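Local structure of probable 2-dehydropantoate 2-reductase (Bacillus subtilis, 3EGO) at residues Thr172-Tyr175 and Arg176-Gly180; Glu218-Ile222 and Leu223-Asn227. The protein probably catalyses the NADPH-dependent reduction of 2-dehydropantoate (ketopantoate) to (R)-pantoate in pantothenate biosynthesis. All coordinates share one frame; numbering follows the deposited sequence.

Contact 1 and contact 2 come one after the other along the chain, each within a continuous run of residues, and both belong to the C-terminal, mostly helical part of this ketopantoate reductase. Contact 1 is the N-cap and first two turns of helix 174-195, the helix that leaves strand 168-170 and carries K181, the proton donor by similarity. Contact 2 is the end of helix 206-223 and the loop leading to helix 228-241. Their centres are about 13 Å apart, and they meet directly: the phenol of Y175 makes a probable hydrogen bond to L223 O, while T179 packs on L223 and L225. One helix's start is thus fastened to another's end.

Contact 1. Residues Thr172-Tyr175 and Arg176-Gly180; sequences TDWY and RLLTG
Y175 O is gripped twice by T179, from opposite faces of its carbonyl plane, in the first turns of helix 174-195. T179 N makes the regular helical bond, and T179 OG1 donates a second at 2.8 Å to Y175 O. That hydroxyl is placed by a chi1 of 58°, between T179's own backbone N and carbonyl carbon; a threonine suits the site because one branch bonds to Y175 O and the other, the methyl CG2, covers the Y175 ring. D173 is the N-cap: its carboxylate folds back so that OD1 accepts from Y175 N at 3.1 Å, the donor lying above the carboxylate plane. The bond is bent, but it occupies an amide that the first turn cannot satisfy with a carbonyl. D173 OD2 and R176 NE form a salt bridge at 3.5 Å, though the position of OD2 is doubtful. It lies well out of the guanidinium plane, so no N-H is aimed at it and charge alone holds the pair, the two flat groups 76° apart.

Around these bonds the rings pack. T179 CG2 sits over one face of the Y175 ring, 3.5 Å from its centroid and 17° off the normal, a CH-pi contact, while Y175 OH reaches L223 O beyond the helix. An alanine in place of Y175 would remove the phenol, which is likely to leave L223 O without this donor and the T179 methyl without its aromatic cover. W174 turns to V119 of strand 116-128 and to F147; its CE3 edge meets L178 near the ring plane, at 4.2 Å from L178 CG.

Contact 2. Residues Glu218-Ile222 and Leu223-Asn227; sequences EACRI and LKLEN
R221 and K224 run side by side, pointing the same way, because their torsions take different routes to a shared direction. R221 has CG anti to its backbone N (chi1 179°) and then bends at chi2, whereas K224 sets out beside its own N and stays extended. R221 NH1 consequently lies 3.5 Å from K224 CG, alongside the aliphatic part of the lysine. The charged ends are not in contact, R221 NH1 being 5.0 Å from K224 NZ, and the hydrogen bond from R221 NH1 to Q275 OE1 may offset some of their repulsion. Long, flexible chains suit these exposed places, since their methylenes can pack while the charged ends stay near solvent.

The backbone beneath them changes course. L223 N still makes an ordinary helical bond to A219 O, 3.0 Å long, and L223 CG rests 3.4 Å from that same oxygen. K224 then adopts positive phi, 56°, which swings the chain round. Glycine is common at this position; here a lysine takes the left-handed conformation and runs its long chain out to the surface. L225 N consequently reaches back to C220 O at 3.3 Å in a nearly straight bond, and K224 N makes a weak, bent one to R221 O at 3.1 Å.

On the inner side, C220 SG packs 4.0 Å from L225 CB. A small, weakly polar thiol fits this buried place. L225 continues inward to T179 and I183 of helix 174-195, while I222 and L223 pack on L268 of helix 261-274. N227 caps the next helix through OD1, which accepts from K230 N. The nested pair of backbone bonds, the inner one weak, with K224 as the C-prime residue, is the Schellman motif, here closing helix 206-223.

Contact 1. Residues Thr172-Tyr175 and Arg176-Gly180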
loop_
_atom_site.group_PDB
_atom_site.type_symbol
_atom_site.label_atom_id
_atom_site.label_comp_id
_atom_site.label_asym_id
_atom_site.label_seq_id
_atom_site.Cartn_x
_atom_site.Cartn_y
_atom_site.Cartn_z
ATOM N N THR A 172 19.061 -32.521 4.690
ATOM C CA THR A 172 20.367 -32.263 5.308
ATOM C C THR A 172 20.741 -30.784 5.393
ATOM O O THR A 172 21.488 -30.384 6.279
ATOM C CB THR A 172 21.497 -33.004 4.581
ATOM O OG1 THR A 172 21.390 -32.713 3.182
ATOM C CG2 THR A 172 21.357 -34.493 4.804
ATOM N N ASP A 173 20.201 -29.964 4.504
ATOM C CA ASP A 173 20.593 -28.541 4.459
ATOM C C ASP A 173 19.478 -27.595 4.945
ATOM O O ASP A 173 18.548 -27.284 4.194
ATOM C CB ASP A 173 20.958 -28.167 3.042
ATOM C CG ASP A 173 21.431 -26.713 2.927
ATOM O OD1 ASP A 173 21.717 -26.059 3.965
ATOM O OD2 ASP A 173 21.529 -26.247 1.781
ATOM N N TRP A 174 19.607 -27.145 6.176
ATOM C CA TRP A 174 18.596 -26.302 6.820
ATOM C C TRP A 174 18.454 -25.003 6.018
ATOM O O TRP A 174 17.344 -24.490 5.819
ATOM C CB TRP A 174 18.955 -26.041 8.306
ATOM C CG TRP A 174 20.026 -25.009 8.558
ATOM C CD1 TRP A 174 21.329 -25.244 8.893
ATOM C CD2 TRP A 174 19.873 -23.572 8.528
ATOM N NE1 TRP A 174 22.003 -24.048 9.051
ATOM C CE2 TRP A 174 21.137 -23.010 8.820
ATOM C CE3 TRP A 174 18.799 -22.715 8.255
ATOM C CZ2 TRP A 174 21.352 -21.617 8.868
ATOM C CZ3 TRP A 174 19.009 -21.348 8.292
ATOM C CH2 TRP A 174 20.283 -20.811 8.608
ATOM N N TYR A 175 19.569 -24.499 5.486
ATOM C CA TYR A 175 19.513 -23.177 4.873
ATOM C C TYR A 175 18.799 -23.230 3.543
ATOM O O TYR A 175 17.953 -22.383 3.232
ATOM C CB TYR A 175 20.911 -22.561 4.750
ATOM C CG TYR A 175 20.872 -21.167 4.155
ATOM C CD1 TYR A 175 20.670 -20.048 4.960
ATOM C CD2 TYR A 175 21.023 -20.976 2.791
ATOM C CE1 TYR A 175 20.628 -18.766 4.401
ATOM C CE2 TYR A 175 20.992 -19.698 2.230
ATOM C CZ TYR A 175 20.797 -18.614 3.040
ATOM O OH TYR A 175 20.764 -17.358 2.470
ATOM N N ARG A 176 19.081 -24.259 2.757
ATOM C CA ARG A 176 18.353 -24.462 1.528
ATOM C C ARG A 176 16.857 -24.708 1.764
ATOM O O ARG A 176 15.971 -24.217 1.009
ATOM C CB ARG A 176 18.944 -25.667 0.783
ATOM C CG ARG A 176 18.261 -25.906 -0.543
ATOM C CD ARG A 176 18.950 -27.025 -1.328
ATOM N NE ARG A 176 20.373 -26.745 -1.525
ATOM C CZ ARG A 176 21.249 -27.614 -2.022
ATOM N NH1 ARG A 176 20.854 -28.836 -2.369
ATOM N NH2 ARG A 176 22.523 -27.263 -2.162
ATOM N N LEU A 177 16.571 -25.509 2.787
ATOM C CA LEU A 177 15.169 -25.833 3.110
ATOM C C LEU A 177 14.332 -24.542 3.342
ATOM O O LEU A 177 13.294 -24.300 2.690
ATOM C CB LEU A 177 15.139 -26.747 4.355
ATOM C CG LEU A 177 13.710 -27.201 4.716
ATOM C CD1 LEU A 177 12.962 -27.803 3.526
ATOM C CD2 LEU A 177 13.774 -28.165 5.873
ATOM N N LEU A 178 14.797 -23.741 4.270
ATOM C CA LEU A 178 14.088 -22.514 4.718
ATOM C C LEU A 178 14.034 -21.410 3.677
ATOM O O LEU A 178 12.999 -20.749 3.487
ATOM C CB LEU A 178 14.694 -21.971 6.023
ATOM C CG LEU A 178 14.741 -22.835 7.299
ATOM C CD1 LEU A 178 14.634 -22.045 8.584
ATOM C CD2 LEU A 178 13.730 -23.918 7.305
ATOM N N THR A 179 15.157 -21.190 2.995
ATOM C CA THR A 179 15.210 -20.103 2.024
ATOM C C THR A 179 14.349 -20.495 0.883
ATOM O O THR A 179 13.787 -19.659 0.226
ATOM C CB THR A 179 16.646 -19.843 1.459
ATOM O OG1 THR A 179 17.155 -21.049 0.848
ATOM C CG2 THR A 179 17.552 -19.363 2.547
ATOM N N GLY A 180 14.222 -21.788 0.642
ATOM C CA GLY A 180 13.453 -22.223 -0.514
ATOM C C GLY A 180 11.985 -21.897 -0.356
ATOM O O GLY A 180 11.252 -21.724 -1.329
#

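Contact 2. Residues Glu218-Ile222 and Leu223-Asn227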
loop_
_atom_site.group_PDB
_atom_site.type_symbol
_atom_site.label_atom_id
_atom_site.label_comp_id
_atom_site.label_asym_id
_atom_site.label_seq_id
_atom_site.Cartn_x
_atom_site.Cartn_y
_atom_site.Cartn_z
ATOM N N GLU A 218 16.118 -8.977 -5.929
ATOM C CA GLU A 218 16.733 -8.538 -4.680
ATOM C C GLU A 218 16.843 -9.671 -3.673
ATOM O O GLU A 218 17.891 -9.898 -3.066
ATOM C CB GLU A 218 15.918 -7.402 -4.027
ATOM C CG GLU A 218 15.664 -6.229 -4.924
ATOM C CD GLU A 218 14.897 -5.089 -4.249
ATOM O OE1 GLU A 218 14.223 -5.305 -3.211
ATOM O OE2 GLU A 218 14.978 -3.971 -4.775
ATOM N N ALA A 219 15.722 -10.337 -3.430
ATOM C CA ALA A 219 15.677 -11.379 -2.410
ATOM C C ALA A 219 16.619 -12.498 -2.775
ATOM O O ALA A 219 17.360 -12.989 -1.933
ATOM C CB ALA A 219 14.243 -11.933 -2.284
ATOM N N CYS A 220 16.571 -12.889 -4.044
ATOM C CA CYS A 220 17.423 -13.966 -4.559
ATOM C C CYS A 220 18.908 -13.699 -4.283
ATOM O O CYS A 220 19.610 -14.560 -3.746
ATOM C CB CYS A 220 17.123 -14.195 -6.040
ATOM S SG CYS A 220 18.084 -15.524 -6.861
ATOM N N ARG A 221 19.379 -12.492 -4.602
ATOM C CA ARG A 221 20.759 -12.112 -4.283
ATOM C C ARG A 221 21.084 -12.068 -2.789
ATOM O O ARG A 221 22.153 -12.542 -2.367
ATOM C CB ARG A 221 21.140 -10.788 -4.942
ATOM C CG ARG A 221 22.562 -10.326 -4.620
ATOM C CD ARG A 221 23.639 -11.397 -5.011
ATOM N NE ARG A 221 24.976 -10.994 -4.558
ATOM C CZ ARG A 221 25.442 -11.211 -3.331
ATOM N NH1 ARG A 221 24.695 -11.864 -2.439
ATOM N NH2 ARG A 221 26.654 -10.787 -2.989
ATOM N N ILE A 222 20.193 -11.503 -1.973
ATOM C CA ILE A 222 20.429 -11.411 -0.537
ATOM C C ILE A 222 20.596 -12.818 0.068
ATOM O O ILE A 222 21.452 -13.054 0.942
ATOM C CB ILE A 222 19.228 -10.692 0.181
ATOM C CG1 ILE A 222 19.201 -9.190 -0.160
ATOM C CG2 ILE A 222 19.293 -10.867 1.661
ATOM C CD1 ILE A 222 17.778 -8.549 -0.030
ATOM N N LEU A 223 19.779 -13.754 -0.407
ATOM C CA LEU A 223 19.809 -15.130 0.121
ATOM C C LEU A 223 20.906 -15.990 -0.516
ATOM O O LEU A 223 21.186 -17.119 -0.031
ATOM C CB LEU A 223 18.454 -15.819 -0.108
ATOM C CG LEU A 223 17.273 -15.199 0.629
ATOM C CD1 LEU A 223 15.970 -15.724 0.042
ATOM C CD2 LEU A 223 17.332 -15.398 2.164
ATOM N N LYS A 224 21.475 -15.496 -1.621
ATOM C CA LYS A 224 22.476 -16.239 -2.383
ATOM C C LYS A 224 21.946 -17.611 -2.819
ATOM O O LYS A 224 22.571 -18.646 -2.569
ATOM C CB LYS A 224 23.734 -16.401 -1.527
ATOM C CG LYS A 224 24.451 -15.098 -1.241
ATOM C CD LYS A 224 25.416 -15.243 -0.084
ATOM C CE LYS A 224 26.316 -14.036 0.023
ATOM N NZ LYS A 224 27.209 -14.134 1.218
ATOM N N LEU A 225 20.787 -17.614 -3.461
ATOM C CA LEU A 225 20.150 -18.853 -3.871
ATOM C C LEU A 225 20.943 -19.551 -4.958
ATOM O O LEU A 225 21.300 -18.934 -5.966
ATOM C CB LEU A 225 18.744 -18.569 -4.385
ATOM C CG LEU A 225 17.801 -18.020 -3.316
ATOM C CD1 LEU A 225 16.399 -17.990 -3.867
ATOM C CD2 LEU A 225 17.889 -18.866 -2.050
ATOM N N GLU A 226 21.176 -20.847 -4.763
ATOM C CA GLU A 226 21.894 -21.665 -5.731
ATOM C C GLU A 226 21.352 -21.454 -7.144
ATOM O O GLU A 226 21.959 -20.750 -7.948
ATOM C CB GLU A 226 21.831 -23.151 -5.333
ATOM N N ASN A 227 20.206 -22.048 -7.443
ATOM C CA ASN A 227 19.650 -21.941 -8.783
ATOM C C ASN A 227 18.565 -20.866 -8.912
ATOM O O ASN A 227 17.412 -21.092 -8.542
ATOM C CB ASN A 227 19.101 -23.290 -9.240
ATOM C CG ASN A 227 18.949 -23.371 -10.741
ATOM O OD1 ASN A 227 18.257 -22.558 -11.353
ATOM N ND2 ASN A 227 19.600 -24.356 -11.347
#